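Local structure of acyl-coenzyme A oxidase acox-1.1 (Caenorhabditis elegans, 5K3H) at residues B[477-482]-B[488-493]; B[494-499]-B[543-548]; B[538-543]-B[572-577]. The protein catalyses the FAD-dependent, oxygen-consuming desaturation of acyl-CoA thioesters to (2E)-enoyl-CoA and hydrogen peroxide, the first step of peroxisomal beta-oxidation. All coordinates share one frame; numbering follows the deposited sequence.

Contact 1: residues B[477-482]-B[488-493]; sequences TSLIDR and ITEYIK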
ATOM      1  N   THR B 477      32.492  19.769  -8.758  1.00 24.44           N
ATOM      2  CA  THR B 477      32.027  18.517  -8.174  1.00 24.41           C
ATOM      3  C   THR B 477      31.348  18.805  -6.847  1.00 23.90           C
ATOM      4  O   THR B 477      31.416  19.916  -6.309  1.00 28.73           O
ATOM      5  CB  THR B 477      33.177  17.544  -7.891  1.00 25.13           C
ATOM      6  OG1 THR B 477      34.089  18.165  -6.964  1.00 25.71           O
ATOM      7  CG2 THR B 477      33.913  17.168  -9.175  1.00 27.24           C
ATOM      8  N   SER B 478      30.796  17.757  -6.262  1.00 28.58           N
ATOM      9  CA  SER B 478      30.276  17.868  -4.912  1.00 25.63           C
ATOM     10  C   SER B 478      31.456  17.886  -3.955  1.00 25.20           C
ATOM     11  O   SER B 478      32.491  17.266  -4.217  1.00 23.67           O
ATOM     12  CB  SER B 478      29.341  16.696  -4.589  1.00 25.33           C
ATOM     13  OG  SER B 478      28.874  16.771  -3.246  1.00 23.07           O
ATOM     14  N   LEU B 479      31.320  18.627  -2.858  1.00 24.03           N
ATOM     15  CA  LEU B 479      32.405  18.716  -1.889  1.00 25.06           C
ATOM     16  C   LEU B 479      32.108  17.880  -0.651  1.00 26.60           C
ATOM     17  O   LEU B 479      32.677  18.112   0.418  1.00 25.97           O
ATOM     18  CB  LEU B 479      32.686  20.186  -1.530  1.00 25.36           C
ATOM     19  CG  LEU B 479      33.198  21.123  -2.648  1.00 25.73           C
ATOM     20  CD1 LEU B 479      33.371  22.566  -2.201  1.00 26.04           C
ATOM     21  CD2 LEU B 479      34.524  20.623  -3.203  1.00 25.34           C
ATOM     22  N   ILE B 480      31.242  16.880  -0.793  1.00 21.50           N
ATOM     23  CA  ILE B 480      30.974  15.963   0.299  1.00 23.08           C
ATOM     24  C   ILE B 480      32.206  15.087   0.498  1.00 24.93           C
ATOM     25  O   ILE B 480      32.693  14.448  -0.447  1.00 29.45           O
ATOM     26  CB  ILE B 480      29.719  15.129  -0.011  1.00 24.79           C
ATOM     27  CG1 ILE B 480      28.458  15.995   0.086  1.00 26.82           C
ATOM     28  CG2 ILE B 480      29.620  13.911   0.894  1.00 24.86           C
ATOM     29  CD1 ILE B 480      27.206  15.259  -0.381  1.00 30.07           C
ATOM     30  N   ASP B 481      32.722  15.063   1.725  1.00 27.13           N
ATOM     31  CA  ASP B 481      33.900  14.281   2.098  1.00 27.24           C
ATOM     32  C   ASP B 481      35.164  14.817   1.428  1.00 26.51           C
ATOM     33  O   ASP B 481      36.111  14.062   1.172  1.00 24.49           O
ATOM     34  CB  ASP B 481      33.731  12.784   1.778  1.00 27.75           C
ATOM     35  CG  ASP B 481      34.825  11.911   2.429  1.00 27.57           C
ATOM     36  OD1 ASP B 481      35.260  12.274   3.547  1.00 27.38           O
ATOM     37  OD2 ASP B 481      35.269  10.892   1.828  1.00 29.57           O
ATOM     38  N   ARG B 482      35.171  16.101   1.080  1.00 25.65           N
ATOM     39  CA  ARG B 482      36.324  16.738   0.471  1.00 28.08           C
ATOM     40  C   ARG B 482      36.694  18.011   1.183  1.00 26.39           C
ATOM     41  O   ARG B 482      37.736  18.596   0.884  1.00 26.38           O
ATOM     42  CB  ARG B 482      36.058  17.062  -1.002  1.00 31.42           C
ATOM     43  CG  ARG B 482      35.593  15.889  -1.792  1.00 33.22           C
ATOM     44  CD  ARG B 482      35.613  16.227  -3.236  1.00 40.00           C
ATOM     45  NE  ARG B 482      36.909  15.949  -3.854  1.00 46.75           N
ATOM     46  CZ  ARG B 482      37.199  16.244  -5.121  1.00 49.78           C
ATOM     47  NH1 ARG B 482      36.293  16.832  -5.894  1.00 48.48           N
ATOM     48  NH2 ARG B 482      38.398  15.957  -5.614  1.00 53.78           N
ATOM     49  N   ILE B 488      25.811  20.639   7.002  1.00 32.19           N
ATOM     50  CA  ILE B 488      25.081  19.962   5.935  1.00 29.68           C
ATOM     51  C   ILE B 488      25.200  20.671   4.587  1.00 26.64           C
ATOM     52  O   ILE B 488      24.778  20.118   3.561  1.00 25.23           O
ATOM     53  CB  ILE B 488      23.598  19.820   6.374  1.00 29.76           C
ATOM     54  CG1 ILE B 488      23.478  18.743   7.459  1.00 31.21           C
ATOM     55  CG2 ILE B 488      22.595  19.560   5.249  1.00 27.24           C
ATOM     56  CD1 ILE B 488      23.969  17.387   6.987  1.00 30.50           C
ATOM     57  N   THR B 489      25.850  21.839   4.540  1.00 30.04           N
ATOM     58  CA  THR B 489      25.747  22.686   3.358  1.00 29.11           C
ATOM     59  C   THR B 489      26.313  22.027   2.116  1.00 25.85           C
ATOM     60  O   THR B 489      25.839  22.315   1.014  1.00 24.96           O
ATOM     61  CB  THR B 489      26.422  24.044   3.609  1.00 31.12           C
ATOM     62  OG1 THR B 489      27.841  23.885   3.686  1.00 31.96           O
ATOM     63  CG2 THR B 489      25.925  24.644   4.933  1.00 31.57           C
ATOM     64  N   GLU B 490      27.265  21.103   2.242  1.00 25.53           N
ATOM     65  CA  GLU B 490      27.680  20.421   1.020  1.00 24.59           C
ATOM     66  C   GLU B 490      26.584  19.500   0.478  1.00 23.27           C
ATOM     67  O   GLU B 490      26.451  19.362  -0.746  1.00 21.70           O
ATOM     68  CB  GLU B 490      28.988  19.662   1.224  1.00 25.04           C
ATOM     69  CG  GLU B 490      30.162  20.553   1.655  1.00 26.30           C
ATOM     70  CD  GLU B 490      30.304  21.817   0.806  1.00 27.77           C
ATOM     71  OE1 GLU B 490      30.708  22.844   1.368  1.00 26.59           O
ATOM     72  OE2 GLU B 490      30.028  21.795  -0.420  1.00 32.05           O
ATOM     73  N   TYR B 491      25.765  18.899   1.357  1.00 22.17           N
ATOM     74  CA  TYR B 491      24.613  18.112   0.900  1.00 22.14           C
ATOM     75  C   TYR B 491      23.549  19.004   0.267  1.00 21.78           C
ATOM     76  O   TYR B 491      22.944  18.642  -0.746  1.00 21.54           O
ATOM     77  CB  TYR B 491      24.005  17.318   2.065  1.00 22.14           C
ATOM     78  CG  TYR B 491      24.830  16.142   2.516  1.00 21.77           C
ATOM     79  CD1 TYR B 491      25.856  16.309   3.434  1.00 22.27           C
ATOM     80  CD2 TYR B 491      24.586  14.867   2.021  1.00 21.54           C
ATOM     81  CE1 TYR B 491      26.649  15.223   3.848  1.00 21.80           C
ATOM     82  CE2 TYR B 491      25.358  13.770   2.424  1.00 21.77           C
ATOM     83  CZ  TYR B 491      26.393  13.948   3.346  1.00 21.97           C
ATOM     84  OH  TYR B 491      27.158  12.867   3.763  1.00 22.09           O
ATOM     85  N   ILE B 492      23.257  20.141   0.890  1.00 22.05           N
ATOM     86  CA  ILE B 492      22.279  21.062   0.322  1.00 22.51           C
ATOM     87  C   ILE B 492      22.734  21.525  -1.060  1.00 22.93           C
ATOM     88  O   ILE B 492      21.969  21.478  -2.033  1.00 22.13           O
ATOM     89  CB  ILE B 492      22.030  22.231   1.292  1.00 22.61           C
ATOM     90  CG1 ILE B 492      21.319  21.700   2.552  1.00 23.15           C
ATOM     91  CG2 ILE B 492      21.152  23.269   0.657  1.00 22.52           C
ATOM     92  CD1 ILE B 492      21.020  22.743   3.624  1.00 23.11           C
ATOM     93  N   LYS B 493      24.009  21.911  -1.190  1.00 21.77           N
ATOM     94  CA  LYS B 493      24.505  22.332  -2.503  1.00 22.78           C
ATOM     95  C   LYS B 493      24.454  21.207  -3.526  1.00 21.25           C
ATOM     96  O   LYS B 493      24.294  21.470  -4.721  1.00 20.26           O
ATOM     97  CB  LYS B 493      25.938  22.866  -2.415  1.00 25.26           C
ATOM     98  CG  LYS B 493      26.053  24.178  -1.680  1.00 27.81           C
ATOM     99  CD  LYS B 493      27.379  24.829  -2.005  1.00 31.48           C
ATOM    100  CE  LYS B 493      28.548  23.930  -1.624  1.00 34.43           C
ATOM    101  NZ  LYS B 493      29.779  24.180  -2.452  1.00 36.52           N
TER
HETATM  102  O   HOH W   1      29.499  21.739  -4.681  1.00 25.08           O
HETATM  103  O   HOH W   2      29.276  20.296  -2.418  1.00 25.70           O

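Contact 2: residues B[494-499]-B[543-548]; sequences TFQHIA and IVEAFA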
ATOM      1  N   THR B 494      24.606  19.958  -3.084  1.00 21.54           N
ATOM      2  CA  THR B 494      24.534  18.818  -3.997  1.00 20.99           C
ATOM      3  C   THR B 494      23.096  18.571  -4.462  1.00 21.09           C
ATOM      4  O   THR B 494      22.865  18.314  -5.650  1.00 19.84           O
ATOM      5  CB  THR B 494      25.138  17.591  -3.309  1.00 20.48           C
ATOM      6  OG1 THR B 494      26.503  17.877  -2.991  1.00 20.11           O
ATOM      7  CG2 THR B 494      25.099  16.357  -4.188  1.00 20.50           C
ATOM      8  N   PHE B 495      22.114  18.664  -3.551  1.00 19.98           N
ATOM      9  CA  PHE B 495      20.705  18.590  -3.959  1.00 20.10           C
ATOM     10  C   PHE B 495      20.325  19.754  -4.876  1.00 20.33           C
ATOM     11  O   PHE B 495      19.536  19.591  -5.815  1.00 20.39           O
ATOM     12  CB  PHE B 495      19.779  18.593  -2.737  1.00 20.41           C
ATOM     13  CG  PHE B 495      19.808  17.324  -1.935  1.00 21.04           C
ATOM     14  CD1 PHE B 495      19.384  16.135  -2.489  1.00 21.30           C
ATOM     15  CD2 PHE B 495      20.228  17.333  -0.623  1.00 21.06           C
ATOM     16  CE1 PHE B 495      19.386  14.986  -1.773  1.00 21.71           C
ATOM     17  CE2 PHE B 495      20.250  16.169   0.121  1.00 20.99           C
ATOM     18  CZ  PHE B 495      19.823  14.995  -0.448  1.00 21.64           C
ATOM     19  N   GLN B 496      20.845  20.947  -4.595  1.00 20.78           N
ATOM     20  CA  GLN B 496      20.562  22.074  -5.474  1.00 20.66           C
ATOM     21  C   GLN B 496      21.082  21.801  -6.879  1.00 20.14           C
ATOM     22  O   GLN B 496      20.380  22.037  -7.870  1.00 20.85           O
ATOM     23  CB  GLN B 496      21.164  23.355  -4.886  1.00 20.71           C
ATOM     24  CG  GLN B 496      20.353  23.901  -3.732  1.00 21.03           C
ATOM     25  CD  GLN B 496      20.972  25.129  -3.049  1.00 21.57           C
ATOM     26  OE1 GLN B 496      22.156  25.411  -3.210  1.00 22.93           O
ATOM     27  NE2 GLN B 496      20.170  25.834  -2.242  1.00 21.60           N
ATOM     28  N   HIS B 497      22.284  21.233  -6.977  1.00 21.09           N
ATOM     29  CA  HIS B 497      22.856  20.923  -8.280  1.00 20.79           C
ATOM     30  C   HIS B 497      21.997  19.927  -9.054  1.00 21.58           C
ATOM     31  O   HIS B 497      21.681  20.161 -10.227  1.00 22.37           O
ATOM     32  CB  HIS B 497      24.280  20.391  -8.125  1.00 20.46           C
ATOM     33  CG  HIS B 497      24.887  19.968  -9.423  1.00 20.35           C
ATOM     34  ND1 HIS B 497      25.474  20.859 -10.301  1.00 20.43           N
ATOM     35  CD2 HIS B 497      24.928  18.757 -10.032  1.00 19.74           C
ATOM     36  CE1 HIS B 497      25.888  20.206 -11.371  1.00 20.62           C
ATOM     37  NE2 HIS B 497      25.566  18.932 -11.234  1.00 20.38           N
ATOM     38  N   ILE B 498      21.613  18.801  -8.439  1.00 21.54           N
ATOM     39  CA  ILE B 498      20.909  17.799  -9.236  1.00 21.98           C
ATOM     40  C   ILE B 498      19.510  18.292  -9.600  1.00 21.04           C
ATOM     41  O   ILE B 498      19.044  18.045 -10.716  1.00 20.89           O
ATOM     42  CB  ILE B 498      20.883  16.403  -8.567  1.00 23.37           C
ATOM     43  CG1 ILE B 498      19.859  16.304  -7.463  1.00 24.98           C
ATOM     44  CG2 ILE B 498      22.257  15.963  -8.028  1.00 23.51           C
ATOM     45  CD1 ILE B 498      20.096  15.068  -6.608  1.00 26.34           C
ATOM     46  N   ALA B 499      18.836  19.038  -8.703  1.00 19.31           N
ATOM     47  CA  ALA B 499      17.520  19.578  -9.044  1.00 19.30           C
ATOM     48  C   ALA B 499      17.605  20.595 -10.185  1.00 19.51           C
ATOM     49  O   ALA B 499      16.759  20.590 -11.091  1.00 18.59           O
ATOM     50  CB  ALA B 499      16.860  20.201  -7.811  1.00 19.08           C
ATOM     51  N   ILE B 543      12.343  20.501   1.242  1.00 19.86           N
ATOM     52  CA  ILE B 543      12.121  19.822   2.514  1.00 20.42           C
ATOM     53  C   ILE B 543      13.425  19.710   3.305  1.00 20.58           C
ATOM     54  O   ILE B 543      13.463  19.995   4.507  1.00 20.07           O
ATOM     55  CB  ILE B 543      11.479  18.442   2.254  1.00 20.09           C
ATOM     56  CG1 ILE B 543      10.065  18.609   1.682  1.00 20.54           C
ATOM     57  CG2 ILE B 543      11.445  17.607   3.535  1.00 20.25           C
ATOM     58  CD1 ILE B 543       9.517  17.377   0.996  1.00 20.49           C
ATOM     59  N   VAL B 544      14.521  19.332   2.637  1.00 19.83           N
ATOM     60  CA  VAL B 544      15.831  19.277   3.292  1.00 20.11           C
ATOM     61  C   VAL B 544      16.225  20.645   3.847  1.00 21.59           C
ATOM     62  O   VAL B 544      16.750  20.749   4.961  1.00 24.68           O
ATOM     63  CB  VAL B 544      16.902  18.746   2.321  1.00 19.53           C
ATOM     64  CG1 VAL B 544      18.281  18.873   2.958  1.00 18.93           C
ATOM     65  CG2 VAL B 544      16.593  17.322   1.887  1.00 19.08           C
ATOM     66  N   GLU B 545      16.043  21.710   3.057  1.00 22.96           N
ATOM     67  CA  GLU B 545      16.471  23.034   3.519  1.00 23.56           C
ATOM     68  C   GLU B 545      15.648  23.508   4.717  1.00 22.07           C
ATOM     69  O   GLU B 545      16.184  24.162   5.623  1.00 21.80           O
ATOM     70  CB  GLU B 545      16.384  24.061   2.386  1.00 24.10           C
ATOM     71  CG  GLU B 545      17.380  23.846   1.259  1.00 25.64           C
ATOM     72  CD  GLU B 545      17.525  25.061   0.350  1.00 26.86           C
ATOM     73  OE1 GLU B 545      18.074  26.095   0.792  1.00 28.08           O
ATOM     74  OE2 GLU B 545      17.103  24.988  -0.818  1.00 31.81           O
ATOM     75  N   ALA B 546      14.337  23.223   4.732  1.00 23.19           N
ATOM     76  CA  ALA B 546      13.535  23.612   5.889  1.00 23.36           C
ATOM     77  C   ALA B 546      13.944  22.830   7.134  1.00 23.21           C
ATOM     78  O   ALA B 546      14.039  23.393   8.231  1.00 24.18           O
ATOM     79  CB  ALA B 546      12.053  23.406   5.586  1.00 23.56           C
ATOM     80  N   PHE B 547      14.255  21.545   6.971  1.00 21.17           N
ATOM     81  CA  PHE B 547      14.752  20.756   8.089  1.00 20.47           C
ATOM     82  C   PHE B 547      16.064  21.332   8.612  1.00 20.51           C
ATOM     83  O   PHE B 547      16.239  21.501   9.827  1.00 20.45           O
ATOM     84  CB  PHE B 547      14.909  19.299   7.644  1.00 20.59           C
ATOM     85  CG  PHE B 547      15.019  18.310   8.773  1.00 20.85           C
ATOM     86  CD1 PHE B 547      15.095  18.726  10.098  1.00 20.94           C
ATOM     87  CD2 PHE B 547      15.142  16.957   8.500  1.00 20.35           C
ATOM     88  CE1 PHE B 547      15.223  17.802  11.130  1.00 21.03           C
ATOM     89  CE2 PHE B 547      15.278  16.030   9.533  1.00 20.70           C
ATOM     90  CZ  PHE B 547      15.322  16.449  10.838  1.00 20.49           C
ATOM     91  N   ALA B 548      17.016  21.610   7.710  1.00 21.59           N
ATOM     92  CA  ALA B 548      18.293  22.185   8.135  1.00 22.11           C
ATOM     93  C   ALA B 548      18.101  23.551   8.788  1.00 22.74           C
ATOM     94  O   ALA B 548      18.730  23.857   9.808  1.00 21.66           O
ATOM     95  CB  ALA B 548      19.241  22.296   6.940  1.00 22.08           C
TER

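Contact 3: residues B[538-543]-B[572-577]; sequences HTRLFI and NYELLD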
ATOM      1  N   HIS B 538      13.012  19.267  -6.845  1.00 20.54           N
ATOM      2  CA  HIS B 538      12.884  20.609  -6.298  1.00 19.83           C
ATOM      3  C   HIS B 538      12.140  20.581  -4.967  1.00 19.88           C
ATOM      4  O   HIS B 538      12.563  21.219  -3.987  1.00 19.06           O
ATOM      5  CB  HIS B 538      12.173  21.475  -7.335  1.00 19.67           C
ATOM      6  CG  HIS B 538      11.769  22.819  -6.832  1.00 19.64           C
ATOM      7  ND1 HIS B 538      12.633  23.897  -6.823  1.00 19.54           N
ATOM      8  CD2 HIS B 538      10.578  23.277  -6.371  1.00 19.28           C
ATOM      9  CE1 HIS B 538      11.995  24.955  -6.353  1.00 19.58           C
ATOM     10  NE2 HIS B 538      10.747  24.607  -6.078  1.00 19.57           N
ATOM     11  N   THR B 539      11.054  19.797  -4.904  1.00 20.34           N
ATOM     12  CA  THR B 539      10.258  19.707  -3.688  1.00 20.48           C
ATOM     13  C   THR B 539      11.055  19.047  -2.564  1.00 20.12           C
ATOM     14  O   THR B 539      11.059  19.543  -1.433  1.00 19.60           O
ATOM     15  CB  THR B 539       8.966  18.931  -3.982  1.00 20.91           C
ATOM     16  OG1 THR B 539       8.247  19.587  -5.038  1.00 20.95           O
ATOM     17  CG2 THR B 539       8.087  18.860  -2.742  1.00 20.72           C
ATOM     18  N   ARG B 540      11.770  17.957  -2.875  1.00 19.98           N
ATOM     19  CA  ARG B 540      12.629  17.310  -1.886  1.00 19.73           C
ATOM     20  C   ARG B 540      13.750  18.240  -1.426  1.00 19.93           C
ATOM     21  O   ARG B 540      14.140  18.216  -0.249  1.00 19.50           O
ATOM     22  CB  ARG B 540      13.185  15.994  -2.444  1.00 19.55           C
ATOM     23  CG  ARG B 540      12.075  14.976  -2.728  1.00 20.26           C
ATOM     24  CD  ARG B 540      12.536  13.732  -3.464  1.00 20.55           C
ATOM     25  NE  ARG B 540      13.271  12.809  -2.609  1.00 20.80           N
ATOM     26  CZ  ARG B 540      13.624  11.580  -2.970  1.00 21.55           C
ATOM     27  NH1 ARG B 540      13.311  11.124  -4.166  1.00 21.57           N
ATOM     28  NH2 ARG B 540      14.286  10.799  -2.140  1.00 22.80           N
ATOM     29  N   LEU B 541      14.304  19.046  -2.335  1.00 19.26           N
ATOM     30  CA  LEU B 541      15.324  20.008  -1.922  1.00 19.69           C
ATOM     31  C   LEU B 541      14.776  20.997  -0.894  1.00 20.08           C
ATOM     32  O   LEU B 541      15.444  21.304   0.102  1.00 19.66           O
ATOM     33  CB  LEU B 541      15.877  20.743  -3.142  1.00 19.99           C
ATOM     34  CG  LEU B 541      16.576  22.078  -2.873  1.00 20.06           C
ATOM     35  CD1 LEU B 541      17.881  21.866  -2.087  1.00 20.19           C
ATOM     36  CD2 LEU B 541      16.829  22.790  -4.196  1.00 20.35           C
ATOM     37  N   PHE B 542      13.555  21.506  -1.121  1.00 20.62           N
ATOM     38  CA  PHE B 542      12.921  22.408  -0.158  1.00 22.25           C
ATOM     39  C   PHE B 542      12.787  21.758   1.209  1.00 22.08           C
ATOM     40  O   PHE B 542      13.050  22.387   2.235  1.00 23.37           O
ATOM     41  CB  PHE B 542      11.538  22.844  -0.629  1.00 23.82           C
ATOM     42  CG  PHE B 542      10.836  23.727   0.372  1.00 25.74           C
ATOM     43  CD1 PHE B 542      11.126  25.082   0.440  1.00 26.76           C
ATOM     44  CD2 PHE B 542       9.935  23.192   1.285  1.00 27.11           C
ATOM     45  CE1 PHE B 542      10.497  25.889   1.363  1.00 26.87           C
ATOM     46  CE2 PHE B 542       9.302  24.000   2.222  1.00 26.94           C
ATOM     47  CZ  PHE B 542       9.578  25.348   2.260  1.00 27.23           C
ATOM     48  N   ILE B 543      12.343  20.501   1.242  1.00 19.86           N
ATOM     49  CA  ILE B 543      12.121  19.822   2.514  1.00 20.42           C
ATOM     50  C   ILE B 543      13.425  19.710   3.305  1.00 20.58           C
ATOM     51  O   ILE B 543      13.463  19.995   4.507  1.00 20.07           O
ATOM     52  CB  ILE B 543      11.479  18.442   2.254  1.00 20.09           C
ATOM     53  CG1 ILE B 543      10.065  18.609   1.682  1.00 20.54           C
ATOM     54  CG2 ILE B 543      11.445  17.607   3.535  1.00 20.25           C
ATOM     55  CD1 ILE B 543       9.517  17.377   0.996  1.00 20.49           C
ATOM     56  N   ASN B 572      21.690  11.852   3.982  1.00 18.58           N
ATOM     57  CA  ASN B 572      22.389  10.711   3.383  1.00 18.26           C
ATOM     58  C   ASN B 572      21.430   9.696   2.769  1.00 18.18           C
ATOM     59  O   ASN B 572      21.709   9.149   1.696  1.00 17.83           O
ATOM     60  CB  ASN B 572      23.296  10.033   4.405  1.00 17.83           C
ATOM     61  CG  ASN B 572      24.570  10.798   4.616  1.00 17.76           C
ATOM     62  OD1 ASN B 572      25.444  10.802   3.742  1.00 17.67           O
ATOM     63  ND2 ASN B 572      24.716  11.420   5.789  1.00 17.83           N
ATOM     64  N   TYR B 573      20.313   9.404   3.448  1.00 18.23           N
ATOM     65  CA  TYR B 573      19.323   8.497   2.872  1.00 18.53           C
ATOM     66  C   TYR B 573      18.720   9.077   1.598  1.00 19.23           C
ATOM     67  O   TYR B 573      18.608   8.390   0.575  1.00 19.28           O
ATOM     68  CB  TYR B 573      18.232   8.221   3.890  1.00 18.25           C
ATOM     69  CG  TYR B 573      17.237   7.197   3.430  1.00 17.54           C
ATOM     70  CD1 TYR B 573      17.477   5.839   3.629  1.00 17.22           C
ATOM     71  CD2 TYR B 573      16.075   7.569   2.776  1.00 17.25           C
ATOM     72  CE1 TYR B 573      16.572   4.885   3.216  1.00 17.28           C
ATOM     73  CE2 TYR B 573      15.167   6.615   2.358  1.00 17.01           C
ATOM     74  CZ  TYR B 573      15.426   5.281   2.589  1.00 16.92           C
ATOM     75  OH  TYR B 573      14.535   4.325   2.182  1.00 17.38           O
ATOM     76  N   GLU B 574      18.301  10.345   1.649  1.00 18.48           N
ATOM     77  CA  GLU B 574      17.684  10.962   0.484  1.00 19.33           C
ATOM     78  C   GLU B 574      18.683  11.106  -0.656  1.00 18.76           C
ATOM     79  O   GLU B 574      18.320  10.946  -1.825  1.00 19.66           O
ATOM     80  CB  GLU B 574      17.085  12.314   0.872  1.00 20.92           C
ATOM     81  CG  GLU B 574      15.997  12.239   1.955  1.00 22.30           C
ATOM     82  CD  GLU B 574      14.778  11.415   1.527  1.00 25.29           C
ATOM     83  OE1 GLU B 574      14.354  11.550   0.351  1.00 28.52           O
ATOM     84  OE2 GLU B 574      14.227  10.640   2.362  1.00 24.20           O
ATOM     85  N   LEU B 575      19.949  11.410  -0.350  1.00 21.65           N
ATOM     86  CA  LEU B 575      20.941  11.514  -1.422  1.00 21.34           C
ATOM     87  C   LEU B 575      21.223  10.157  -2.058  1.00 22.16           C
ATOM     88  O   LEU B 575      21.314  10.053  -3.288  1.00 20.92           O
ATOM     89  CB  LEU B 575      22.237  12.149  -0.916  1.00 20.67           C
ATOM     90  CG  LEU B 575      23.373  12.326  -1.950  1.00 20.59           C
ATOM     91  CD1 LEU B 575      22.919  13.100  -3.226  1.00 19.76           C
ATOM     92  CD2 LEU B 575      24.616  12.982  -1.288  1.00 20.39           C
ATOM     93  N   LEU B 576      21.369   9.102  -1.252  1.00 19.59           N
ATOM     94  CA  LEU B 576      21.526   7.773  -1.836  1.00 21.06           C
ATOM     95  C   LEU B 576      20.329   7.421  -2.702  1.00 20.69           C
ATOM     96  O   LEU B 576      20.484   6.769  -3.740  1.00 21.43           O
ATOM     97  CB  LEU B 576      21.735   6.732  -0.737  1.00 23.38           C
ATOM     98  CG  LEU B 576      22.478   5.419  -1.056  1.00 26.36           C
ATOM     99  CD1 LEU B 576      23.885   5.631  -1.612  1.00 27.64           C
ATOM    100  CD2 LEU B 576      22.546   4.566   0.198  1.00 26.40           C
ATOM    101  N   ASP B 577      19.138   7.894  -2.315  1.00 21.30           N
ATOM    102  CA  ASP B 577      17.917   7.593  -3.053  1.00 20.88           C
ATOM    103  C   ASP B 577      17.917   8.173  -4.455  1.00 19.70           C
ATOM    104  O   ASP B 577      17.336   7.567  -5.361  1.00 19.21           O
ATOM    105  CB  ASP B 577      16.708   8.134  -2.299  1.00 21.89           C
ATOM    106  CG  ASP B 577      15.394   7.598  -2.841  1.00 23.24           C
ATOM    107  OD1 ASP B 577      15.387   6.422  -3.253  1.00 23.16           O
ATOM    108  OD2 ASP B 577      14.383   8.349  -2.869  1.00 26.41           O
TER
HETATM  109  O   HOH W   3      13.573  13.848   0.034  1.00 22.38           O

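Contact 1: residues B[477-482]-B[488-493]
A loop-to-helix contact, half apolar and half polar and bridged by water, forms where the loop that follows helix 437-456 folds back over the first turn of helix 489-515: Ile-480 packs on Tyr-491 and Glu-490, and Leu-479 on Glu-490 and Lys-493. On the apolar side the CD1 methyl of Ile-480 sits over one face of the Tyr-491 ring, 3.7 Å from its centroid and 16° off the ring normal, a CH-pi contact. CG1 of Ile-480 lies anti to the carbonyl carbon (chi1 -72°), an orientation that carries the branch past CB of Glu-490, 3.9 Å from CG1, and leaves CG2 beside the ring rim near CZ. A beta-branched isoleucine suits this place because its two arms cover the ring and its rim together. Tyr-595 of helix 590-616 closes on the same pair.

Leu-479 lies across the Glu-490 chain, whose CG is 3.7 Å from Leu-479 O, and its CD1 comes 3.9 Å from Lys-493 NZ. On the polar side no direct hydrogen bond joins the segments. Instead, a water accepts from Leu-479 N at 2.7 Å and donates weakly to Glu-490 O, and another donates to Thr-477 O and accepts weakly from Lys-493 NZ. The ammonium also forms a salt bridge with Glu-475. The chemistry thus implies a loop held by methyl-on-ring packing at the buried side, with water and charge completing its more exposed side.

Contact 2: residues B[494-499]-B[543-548]
Phe-495 and Val-544 face each other across the interface of helices 489-515 and 520-553, both with their CB atoms directed at the opposite helix. Over one face of the Phe-495 ring comes the CG2 methyl of Val-544, with CG2 4.2 Å from CE2 of the phenylalanine, a light apolar contact. The short, branched valine offers a methyl, and the longer phenylalanine spans most of the distance between the helices, its ring surface further covered by Leu-541 and Leu-575.

Beside this pair, Gln-496 and Glu-545 reach in with long side chains that cross at about a right angle. The Gln-496 chain is extended beyond CG (chi2 176°), which brings its amide far enough for NE2 to donate to OE2 of Glu-545. At 3.5 Å between NE2 and OE2 this hydrogen bond is weak, and the amide and carboxylate planes stand 79° apart. Glutamine and glutamate suit a partly exposed margin, since each has a flexible, polar end.

With helix 557-577 packed on both Phe-495 and Val-544, and helix 338-367 behind Ile-543 and Phe-547, the arrangement is that of neighbouring helices in the all-helical C-terminal part of an acyl-CoA oxidase.

Contact 3: residues B[538-543]-B[572-577]
Arg-540 NH2 is gripped by two carboxylates at once, Glu-574 and Asp-577, which stand about one turn apart on helix 557-577. Its bond to Glu-574 OE1 measures 2.6 Å, with an N-H...O angle of 159°, and meets that oxygen nearly along its C-O axis. The second bond, from NH2 to Asp-577 OD2, is also 2.6 Å long and uses the anti lone pair of OD2. Both oxygens lie at the edge of the guanidinium, near its plane, although the carboxylates themselves are rotated against it, Glu-574 by 69°. A weak bond from NH1 adds to the hold on OD2. A water accepts from Arg-540 NE at 2.9 Å, on the same edge of the guanidinium as the NH2 bond to OE1.

Further out, CB of Arg-540 already points at helix 557-577, and the bend at chi3 (75°) sets the guanidinium with its edge to the two acids; Gln-397 of helix 382-408 and Val-578 pack on the side chain. Glu-574, which is buried, has its other oxygen, OE2, in a salt bridge with Arg-350 of helix 338-367, and this holds the carboxylate by its second oxygen. Asp-577, at the exposed end of the helix, needs only a short side chain to meet NH2, whereas arginine is long and flat enough to take two acids along its edge. Nearby, Leu-576 packs on Arg-533 of the second subunit, an ATP-binding residue, so this helix end lies at the subunit interface by the ATP site.

The network therefore places one buried carboxylate between two arginines, which would be expected to favour its ionised form, and fastens helix 520-553 to helix 557-577 by charge.

The three contacts form one continuous cluster. Contacts 1 and 2 share helix 489-515, with centres about 11 Å apart, and Ser-478 OG lies 2.6 Å from OG1 of Thr-494, one turn after Glu-490, a probable hydrogen bond. Contact 1 reaches contact 3 through Tyr-491 OH and Asn-572 OD1, 2.7 Å apart and probably hydrogen-bonded, and through Leu-575, whose CD2 is 3.6 Å from Ile-480 CD1. Contacts 2 and 3, about 6 Å apart between centres, share helix 520-553, and Phe-495 CZ lies 3.6 Å from Leu-575 N. Both lie near the ATP site shared between subunits: the Arg-540 side chain is about 5 Å from that of the ATP-binding Arg-536, and the Phe-495 side chain about 8 Å from that of Tyr-581. Contact 1 is further off, the Ser-478 side chain about 12 Å from Tyr-581's.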